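PDB 2RFB: cytochrome P450 from Picrophilus torridus, which probably acts as a heme-dependent monooxygenase, binding heme b and inserting one atom of molecular oxygen into its substrates. Local coordinates for residues Ile113-Tyr127 / Val140-Phe152. Residues are numbered along the deposited sequence; the frame is centred on the assembly and turned at random.
Sequences IPDSDMPLFKLWSDY and VNNRMVSRLLEIF
W124 and M144 both swing their CG atoms anti to the backbone N (chi1 -176° and -167°), which brings the indole of one helix broadside to the methionine stem of the other. M144 CB lies 3.6 Å from the centroid of the W124 five-membered ring in a CH-pi contact over the face, and CG presses on the same face, 3.4 Å from W124 CD2. The methionine chain then bends, carrying SD away to an oblique Met-aromatic position and on to L120, whose CD2 is 3.8 Å from M144 SD. CE continues to the edge of the F121 ring and meets I113 CD1 tip to tip. The indole is a knob in a hole formed by V140, N141, M144 and L148, with the N141 amide lying at the edge that carries NE1. V140 returns the arrangement: its side chain enters the hole lined by L120, L123, W124 and Y127, with CG2 3.5 Å from L123 CD2. This reciprocal knobs-into-holes packing joins helices 118-127 and 140-152 of the mainly helical P450 fold, the axes of these segments 9.4 Å apart at closest approach, with a crossing angle of -127°. Outside the pair, helix 175-206 touches W124 through I186, and helix 101-111 packs on F121. At the other end, R147 NE donates to D117 OD2 at 2.7 Å, the main bond of a salt bridge; it approaches the syn side but tilted from the carboxylate plane, and NH2 adds a weak second bond to the same oxygen. Beside this bridge, I151 CD1 meets P114 CD at 3.8 Å.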
ATOM      1  N   ILE A 113     -11.583 -15.704  -1.403  1.00 64.98           N
ATOM      2  CA  ILE A 113     -11.351 -16.696  -0.371  1.00 65.44           C
ATOM      3  C   ILE A 113     -12.716 -17.060   0.206  1.00 67.18           C
ATOM      4  O   ILE A 113     -13.462 -16.174   0.619  1.00 67.53           O
ATOM      5  CB  ILE A 113     -10.420 -16.166   0.766  1.00 65.10           C
ATOM      6  CG1 ILE A 113      -9.030 -15.777   0.240  1.00 63.38           C
ATOM      7  CG2 ILE A 113     -10.354 -17.171   1.938  1.00 63.50           C
ATOM      8  CD1 ILE A 113      -8.181 -16.961  -0.273  1.00 61.31           C
ATOM      9  N   PRO A 114     -13.068 -18.358   0.208  1.00 68.46           N
ATOM     10  CA  PRO A 114     -14.306 -18.816   0.829  1.00 69.37           C
ATOM     11  C   PRO A 114     -14.491 -18.421   2.285  1.00 70.78           C
ATOM     12  O   PRO A 114     -13.525 -18.296   3.045  1.00 71.33           O
ATOM     13  CB  PRO A 114     -14.192 -20.326   0.711  1.00 69.42           C
ATOM     14  CG  PRO A 114     -13.449 -20.507  -0.591  1.00 68.78           C
ATOM     15  CD  PRO A 114     -12.362 -19.473  -0.444  1.00 68.57           C
ATOM     16  N   ASP A 115     -15.752 -18.214   2.654  1.00 72.30           N
ATOM     17  CA  ASP A 115     -16.172 -18.006   4.042  1.00 73.20           C
ATOM     18  C   ASP A 115     -15.477 -18.974   4.993  1.00 73.11           C
ATOM     19  O   ASP A 115     -14.820 -18.554   5.944  1.00 73.43           O
ATOM     20  CB  ASP A 115     -17.703 -18.179   4.153  1.00 73.94           C
ATOM     21  CG  ASP A 115     -18.479 -16.887   3.831  1.00 76.08           C
ATOM     22  OD1 ASP A 115     -17.877 -15.916   3.273  1.00 76.51           O
ATOM     23  OD2 ASP A 115     -19.696 -16.854   4.149  1.00 75.14           O
ATOM     24  N   SER A 116     -15.630 -20.274   4.733  1.00 72.92           N
ATOM     25  CA  SER A 116     -15.075 -21.319   5.610  1.00 72.18           C
ATOM     26  C   SER A 116     -13.528 -21.340   5.733  1.00 71.79           C
ATOM     27  O   SER A 116     -12.982 -22.140   6.498  1.00 72.16           O
ATOM     28  CB  SER A 116     -15.591 -22.693   5.178  1.00 72.10           C
ATOM     29  OG  SER A 116     -15.315 -22.945   3.810  1.00 72.28           O
ATOM     30  N   ASP A 117     -12.837 -20.473   4.998  1.00 70.40           N
ATOM     31  CA  ASP A 117     -11.377 -20.466   4.987  1.00 69.61           C
ATOM     32  C   ASP A 117     -10.842 -19.177   5.545  1.00 68.55           C
ATOM     33  O   ASP A 117      -9.635 -18.968   5.639  1.00 67.60           O
ATOM     34  CB  ASP A 117     -10.844 -20.704   3.574  1.00 69.07           C
ATOM     35  CG  ASP A 117     -10.879 -22.159   3.200  1.00 71.22           C
ATOM     36  OD1 ASP A 117     -10.835 -23.008   4.145  1.00 71.88           O
ATOM     37  OD2 ASP A 117     -10.964 -22.463   1.977  1.00 71.81           O
ATOM     38  N   MET A 118     -11.780 -18.328   5.932  1.00 68.47           N
ATOM     39  CA  MET A 118     -11.504 -17.003   6.433  1.00 68.32           C
ATOM     40  C   MET A 118     -10.600 -17.014   7.673  1.00 66.76           C
ATOM     41  O   MET A 118      -9.608 -16.290   7.688  1.00 67.43           O
ATOM     42  CB  MET A 118     -12.821 -16.265   6.670  1.00 69.01           C
ATOM     43  CG  MET A 118     -12.859 -14.811   6.230  1.00 74.06           C
ATOM     44  SD  MET A 118     -11.788 -14.415   4.828  1.00 82.67           S
ATOM     45  CE  MET A 118     -12.838 -14.966   3.499  1.00 83.23           C
ATOM     46  N   PRO A 119     -10.912 -17.827   8.703  1.00 65.82           N
ATOM     47  CA  PRO A 119      -9.983 -17.814   9.856  1.00 65.48           C
ATOM     48  C   PRO A 119      -8.514 -18.135   9.499  1.00 65.22           C
ATOM     49  O   PRO A 119      -7.595 -17.449   9.978  1.00 65.99           O
ATOM     50  CB  PRO A 119     -10.577 -18.867  10.828  1.00 65.01           C
ATOM     51  CG  PRO A 119     -12.006 -19.038  10.414  1.00 64.28           C
ATOM     52  CD  PRO A 119     -12.065 -18.737   8.933  1.00 65.90           C
ATOM     53  N   LEU A 120      -8.294 -19.135   8.661  1.00 64.81           N
ATOM     54  CA  LEU A 120      -6.951 -19.533   8.300  1.00 65.53           C
ATOM     55  C   LEU A 120      -6.300 -18.494   7.384  1.00 66.40           C
ATOM     56  O   LEU A 120      -5.112 -18.161   7.553  1.00 65.88           O
ATOM     57  CB  LEU A 120      -6.962 -20.898   7.638  1.00 65.68           C
ATOM     58  CG  LEU A 120      -5.628 -21.377   7.078  1.00 66.82           C
ATOM     59  CD1 LEU A 120      -4.667 -21.685   8.225  1.00 68.04           C
ATOM     60  CD2 LEU A 120      -5.833 -22.591   6.174  1.00 66.48           C
ATOM     61  N   PHE A 121      -7.077 -17.966   6.435  1.00 66.68           N
ATOM     62  CA  PHE A 121      -6.565 -16.901   5.586  1.00 67.75           C
ATOM     63  C   PHE A 121      -6.057 -15.703   6.398  1.00 68.31           C
ATOM     64  O   PHE A 121      -5.028 -15.130   6.090  1.00 67.76           O
ATOM     65  CB  PHE A 121      -7.587 -16.475   4.522  1.00 67.72           C
ATOM     66  CG  PHE A 121      -7.115 -15.343   3.648  1.00 65.18           C
ATOM     67  CD1 PHE A 121      -6.268 -15.588   2.582  1.00 65.55           C
ATOM     68  CD2 PHE A 121      -7.531 -14.037   3.897  1.00 64.07           C
ATOM     69  CE1 PHE A 121      -5.811 -14.555   1.751  1.00 64.62           C
ATOM     70  CE2 PHE A 121      -7.098 -12.991   3.074  1.00 66.54           C
ATOM     71  CZ  PHE A 121      -6.236 -13.248   2.001  1.00 66.00           C
ATOM     72  N   LYS A 122      -6.769 -15.354   7.450  1.00 69.45           N
ATOM     73  CA  LYS A 122      -6.357 -14.218   8.261  1.00 70.74           C
ATOM     74  C   LYS A 122      -5.069 -14.523   9.051  1.00 70.28           C
ATOM     75  O   LYS A 122      -4.192 -13.663   9.171  1.00 71.46           O
ATOM     76  CB  LYS A 122      -7.490 -13.794   9.205  1.00 71.39           C
ATOM     77  CG  LYS A 122      -8.726 -13.151   8.537  1.00 74.03           C
ATOM     78  CD  LYS A 122      -9.935 -13.426   9.472  1.00 79.06           C
ATOM     79  CE  LYS A 122     -11.144 -12.471   9.313  1.00 80.37           C
ATOM     80  NZ  LYS A 122     -12.081 -12.567  10.538  1.00 78.76           N
ATOM     81  N   LEU A 123      -4.932 -15.738   9.563  1.00 69.51           N
ATOM     82  CA  LEU A 123      -3.693 -16.135  10.235  1.00 69.17           C
ATOM     83  C   LEU A 123      -2.524 -16.113   9.234  1.00 69.18           C
ATOM     84  O   LEU A 123      -1.505 -15.465   9.458  1.00 69.94           O
ATOM     85  CB  LEU A 123      -3.859 -17.504  10.889  1.00 68.94           C
ATOM     86  CG  LEU A 123      -2.968 -17.890  12.074  1.00 69.76           C
ATOM     87  CD1 LEU A 123      -3.225 -17.034  13.310  1.00 68.00           C
ATOM     88  CD2 LEU A 123      -3.193 -19.367  12.416  1.00 69.29           C
ATOM     89  N   TRP A 124      -2.700 -16.760   8.094  1.00 68.61           N
ATOM     90  CA  TRP A 124      -1.693 -16.753   7.062  1.00 68.10           C
ATOM     91  C   TRP A 124      -1.366 -15.339   6.642  1.00 68.73           C
ATOM     92  O   TRP A 124      -0.199 -14.939   6.606  1.00 69.21           O
ATOM     93  CB  TRP A 124      -2.192 -17.556   5.872  1.00 67.06           C
ATOM     94  CG  TRP A 124      -1.227 -17.725   4.765  1.00 65.40           C
ATOM     95  CD1 TRP A 124      -0.080 -18.459   4.772  1.00 65.10           C
ATOM     96  CD2 TRP A 124      -1.340 -17.174   3.450  1.00 65.21           C
ATOM     97  NE1 TRP A 124       0.532 -18.403   3.543  1.00 62.74           N
ATOM     98  CE2 TRP A 124      -0.229 -17.634   2.709  1.00 63.91           C
ATOM     99  CE3 TRP A 124      -2.286 -16.361   2.822  1.00 61.56           C
ATOM    100  CZ2 TRP A 124      -0.031 -17.296   1.384  1.00 65.33           C
ATOM    101  CZ3 TRP A 124      -2.098 -16.044   1.524  1.00 64.38           C
ATOM    102  CH2 TRP A 124      -0.969 -16.498   0.803  1.00 65.08           C
ATOM    103  N   SER A 125      -2.383 -14.562   6.317  1.00 69.53           N
ATOM    104  CA  SER A 125      -2.155 -13.140   6.011  1.00 70.12           C
ATOM    105  C   SER A 125      -1.276 -12.391   7.082  1.00 69.96           C
ATOM    106  O   SER A 125      -0.308 -11.722   6.740  1.00 68.94           O
ATOM    107  CB  SER A 125      -3.487 -12.438   5.773  1.00 69.70           C
ATOM    108  OG  SER A 125      -3.311 -11.023   5.833  1.00 74.05           O
ATOM    109  N   ASP A 126      -1.579 -12.545   8.362  1.00 70.69           N
ATOM    110  CA  ASP A 126      -0.723 -11.972   9.412  1.00 72.29           C
ATOM    111  C   ASP A 126       0.746 -12.413   9.362  1.00 72.45           C
ATOM    112  O   ASP A 126       1.659 -11.576   9.441  1.00 73.76           O
ATOM    113  CB  ASP A 126      -1.271 -12.309  10.793  1.00 72.96           C
ATOM    114  CG  ASP A 126      -2.074 -11.190  11.398  1.00 75.80           C
ATOM    115  OD1 ASP A 126      -2.154 -10.070  10.797  1.00 76.69           O
ATOM    116  OD2 ASP A 126      -2.638 -11.453  12.500  1.00 80.85           O
ATOM    117  N   TYR A 127       0.991 -13.708   9.239  1.00 71.15           N
ATOM    118  CA  TYR A 127       2.356 -14.173   9.059  1.00 71.14           C
ATOM    119  C   TYR A 127       3.076 -13.556   7.870  1.00 72.41           C
ATOM    120  O   TYR A 127       4.287 -13.314   7.923  1.00 73.55           O
ATOM    121  CB  TYR A 127       2.379 -15.685   8.886  1.00 69.55           C
ATOM    122  CG  TYR A 127       2.185 -16.466  10.166  1.00 67.67           C
ATOM    123  CD1 TYR A 127       0.971 -17.067  10.456  1.00 64.63           C
ATOM    124  CD2 TYR A 127       3.215 -16.595  11.083  1.00 67.28           C
ATOM    125  CE1 TYR A 127       0.789 -17.806  11.596  1.00 65.66           C
ATOM    126  CE2 TYR A 127       3.043 -17.340  12.254  1.00 68.04           C
ATOM    127  CZ  TYR A 127       1.824 -17.928  12.498  1.00 67.21           C
ATOM    128  OH  TYR A 127       1.640 -18.633  13.644  1.00 66.90           O
ATOM    129  N   VAL A 140       1.205 -23.128   9.174  1.00 62.76           N
ATOM    130  CA  VAL A 140       0.084 -22.353   8.703  1.00 62.43           C
ATOM    131  C   VAL A 140       0.194 -22.073   7.210  1.00 62.90           C
ATOM    132  O   VAL A 140      -0.786 -22.191   6.476  1.00 63.53           O
ATOM    133  CB  VAL A 140      -0.059 -21.090   9.559  1.00 62.52           C
ATOM    134  CG1 VAL A 140      -0.705 -19.957   8.808  1.00 60.76           C
ATOM    135  CG2 VAL A 140      -0.828 -21.450  10.836  1.00 61.59           C
ATOM    136  N   ASN A 141       1.397 -21.738   6.755  1.00 62.68           N
ATOM    137  CA  ASN A 141       1.665 -21.586   5.340  1.00 61.93           C
ATOM    138  C   ASN A 141       1.359 -22.884   4.577  1.00 62.47           C
ATOM    139  O   ASN A 141       0.919 -22.844   3.429  1.00 63.19           O
ATOM    140  CB  ASN A 141       3.119 -21.214   5.132  1.00 61.60           C
ATOM    141  CG  ASN A 141       3.413 -20.741   3.727  1.00 59.49           C
ATOM    142  OD1 ASN A 141       4.204 -21.337   3.034  1.00 58.38           O
ATOM    143  ND2 ASN A 141       2.801 -19.645   3.315  1.00 61.96           N
ATOM    144  N   ASN A 142       1.604 -24.031   5.190  1.00 61.37           N
ATOM    145  CA  ASN A 142       1.446 -25.246   4.436  1.00 61.24           C
ATOM    146  C   ASN A 142      -0.026 -25.537   4.330  1.00 61.91           C
ATOM    147  O   ASN A 142      -0.501 -26.016   3.303  1.00 62.53           O
ATOM    148  CB  ASN A 142       2.185 -26.417   5.080  1.00 60.58           C
ATOM    149  CG  ASN A 142       3.635 -26.478   4.689  1.00 59.04           C
ATOM    150  OD1 ASN A 142       4.443 -27.086   5.375  1.00 61.48           O
ATOM    151  ND2 ASN A 142       3.973 -25.880   3.575  1.00 58.79           N
ATOM    152  N   ARG A 143      -0.739 -25.231   5.411  1.00 62.15           N
ATOM    153  CA  ARG A 143      -2.162 -25.370   5.460  1.00 61.96           C
ATOM    154  C   ARG A 143      -2.836 -24.414   4.490  1.00 62.40           C
ATOM    155  O   ARG A 143      -3.704 -24.852   3.743  1.00 63.39           O
ATOM    156  CB  ARG A 143      -2.669 -25.158   6.867  1.00 62.00           C
ATOM    157  CG  ARG A 143      -3.576 -26.299   7.335  1.00 63.55           C
ATOM    158  CD  ARG A 143      -3.898 -26.191   8.788  1.00 64.44           C
ATOM    159  NE  ARG A 143      -4.893 -27.184   9.149  1.00 67.32           N
ATOM    160  CZ  ARG A 143      -6.197 -26.953   9.276  1.00 67.90           C
ATOM    161  NH1 ARG A 143      -6.709 -25.742   9.075  1.00 66.61           N
ATOM    162  NH2 ARG A 143      -6.995 -27.959   9.603  1.00 68.99           N
ATOM    163  N   MET A 144      -2.439 -23.144   4.456  1.00 61.95           N
ATOM    164  CA  MET A 144      -3.102 -22.205   3.570  1.00 62.53           C
ATOM    165  C   MET A 144      -2.890 -22.523   2.089  1.00 62.61           C
ATOM    166  O   MET A 144      -3.806 -22.390   1.291  1.00 63.10           O
ATOM    167  CB  MET A 144      -2.661 -20.771   3.841  1.00 63.58           C
ATOM    168  CG  MET A 144      -3.557 -19.683   3.151  1.00 64.73           C
ATOM    169  SD  MET A 144      -5.330 -19.938   3.507  1.00 68.23           S
ATOM    170  CE  MET A 144      -6.001 -19.804   1.858  1.00 67.73           C
ATOM    171  N   VAL A 145      -1.674 -22.936   1.737  1.00 61.93           N
ATOM    172  CA  VAL A 145      -1.279 -23.210   0.365  1.00 60.48           C
ATOM    173  C   VAL A 145      -2.045 -24.425  -0.103  1.00 60.47           C
ATOM    174  O   VAL A 145      -2.563 -24.486  -1.203  1.00 60.83           O
ATOM    175  CB  VAL A 145       0.266 -23.410   0.279  1.00 60.29           C
ATOM    176  CG1 VAL A 145       0.699 -24.187  -0.930  1.00 58.34           C
ATOM    177  CG2 VAL A 145       0.946 -22.078   0.303  1.00 58.55           C
ATOM    178  N   SER A 146      -2.131 -25.405   0.758  1.00 60.39           N
ATOM    179  CA  SER A 146      -3.010 -26.512   0.487  1.00 59.66           C
ATOM    180  C   SER A 146      -4.450 -26.045   0.129  1.00 59.49           C
ATOM    181  O   SER A 146      -4.945 -26.381  -0.936  1.00 59.60           O
ATOM    182  CB  SER A 146      -2.989 -27.474   1.641  1.00 58.24           C
ATOM    183  OG  SER A 146      -3.761 -28.593   1.284  1.00 60.48           O
ATOM    184  N   ARG A 147      -5.107 -25.256   0.976  1.00 59.64           N
ATOM    185  CA  ARG A 147      -6.450 -24.748   0.640  1.00 59.96           C
ATOM    186  C   ARG A 147      -6.445 -23.955  -0.662  1.00 59.69           C
ATOM    187  O   ARG A 147      -7.347 -24.096  -1.479  1.00 59.40           O
ATOM    188  CB  ARG A 147      -7.054 -23.879   1.754  1.00 59.91           C
ATOM    189  CG  ARG A 147      -7.787 -24.623   2.855  1.00 62.19           C
ATOM    190  CD  ARG A 147      -8.928 -25.552   2.362  1.00 66.35           C
ATOM    191  NE  ARG A 147      -9.843 -24.880   1.430  1.00 68.92           N
ATOM    192  CZ  ARG A 147     -10.629 -25.504   0.549  1.00 71.44           C
ATOM    193  NH1 ARG A 147     -10.644 -26.846   0.461  1.00 72.05           N
ATOM    194  NH2 ARG A 147     -11.415 -24.780  -0.249  1.00 70.89           N
ATOM    195  N   LEU A 148      -5.420 -23.141  -0.856  1.00 59.65           N
ATOM    196  CA  LEU A 148      -5.305 -22.337  -2.070  1.00 60.56           C
ATOM    197  C   LEU A 148      -5.446 -23.158  -3.344  1.00 61.11           C
ATOM    198  O   LEU A 148      -6.107 -22.733  -4.295  1.00 61.64           O
ATOM    199  CB  LEU A 148      -3.987 -21.557  -2.100  1.00 60.09           C
ATOM    200  CG  LEU A 148      -3.981 -20.254  -1.294  1.00 61.85           C
ATOM    201  CD1 LEU A 148      -2.641 -19.551  -1.426  1.00 61.51           C
ATOM    202  CD2 LEU A 148      -5.130 -19.285  -1.708  1.00 63.11           C
ATOM    203  N   LEU A 149      -4.819 -24.326  -3.352  1.00 61.30           N
ATOM    204  CA  LEU A 149      -4.821 -25.176  -4.508  1.00 62.18           C
ATOM    205  C   LEU A 149      -6.212 -25.738  -4.761  1.00 62.85           C
ATOM    206  O   LEU A 149      -6.629 -25.880  -5.900  1.00 62.86           O
ATOM    207  CB  LEU A 149      -3.784 -26.294  -4.345  1.00 61.99           C
ATOM    208  CG  LEU A 149      -2.303 -25.847  -4.334  1.00 62.21           C
ATOM    209  CD1 LEU A 149      -1.377 -27.044  -4.194  1.00 61.26           C
ATOM    210  CD2 LEU A 149      -1.905 -25.023  -5.564  1.00 58.69           C
ATOM    211  N   GLU A 150      -6.936 -26.048  -3.695  1.00 64.11           N
ATOM    212  CA  GLU A 150      -8.328 -26.463  -3.828  1.00 65.25           C
ATOM    213  C   GLU A 150      -9.184 -25.328  -4.412  1.00 65.82           C
ATOM    214  O   GLU A 150      -9.991 -25.552  -5.289  1.00 66.05           O
ATOM    215  CB  GLU A 150      -8.870 -26.976  -2.487  1.00 65.25           C
ATOM    216  CG  GLU A 150      -8.997 -28.536  -2.314  1.00 66.27           C
ATOM    217  CD  GLU A 150      -8.132 -29.397  -3.271  1.00 68.16           C
ATOM    218  OE1 GLU A 150      -6.905 -29.141  -3.418  1.00 66.66           O
ATOM    219  OE2 GLU A 150      -8.688 -30.372  -3.855  1.00 68.49           O
ATOM    220  N   ILE A 151      -8.962 -24.102  -3.970  1.00 66.94           N
ATOM    221  CA  ILE A 151      -9.778 -22.997  -4.421  1.00 68.21           C
ATOM    222  C   ILE A 151      -9.549 -22.731  -5.895  1.00 69.87           C
ATOM    223  O   ILE A 151     -10.509 -22.626  -6.669  1.00 70.40           O
ATOM    224  CB  ILE A 151      -9.486 -21.746  -3.626  1.00 68.01           C
ATOM    225  CG1 ILE A 151      -9.879 -21.982  -2.168  1.00 66.93           C
ATOM    226  CG2 ILE A 151     -10.237 -20.572  -4.225  1.00 66.86           C
ATOM    227  CD1 ILE A 151      -9.043 -21.202  -1.192  1.00 67.44           C
ATOM    228  N   PHE A 152      -8.280 -22.666  -6.287  1.00 71.41           N
ATOM    229  CA  PHE A 152      -7.923 -22.507  -7.690  1.00 73.07           C
ATOM    230  C   PHE A 152      -8.681 -23.439  -8.633  1.00 74.52           C
ATOM    231  O   PHE A 152      -8.873 -23.115  -9.807  1.00 74.55           O
ATOM    232  CB  PHE A 152      -6.417 -22.655  -7.894  1.00 72.70           C
ATOM    233  CG  PHE A 152      -5.667 -21.372  -7.741  1.00 72.92           C
ATOM    234  CD1 PHE A 152      -4.785 -21.188  -6.690  1.00 72.78           C
ATOM    235  CD2 PHE A 152      -5.860 -20.330  -8.635  1.00 73.75           C
ATOM    236  CE1 PHE A 152      -4.118 -20.006  -6.550  1.00 72.48           C
ATOM    237  CE2 PHE A 152      -5.188 -19.137  -8.487  1.00 73.63           C
ATOM    238  CZ  PHE A 152      -4.323 -18.977  -7.448  1.00 72.89           C
TER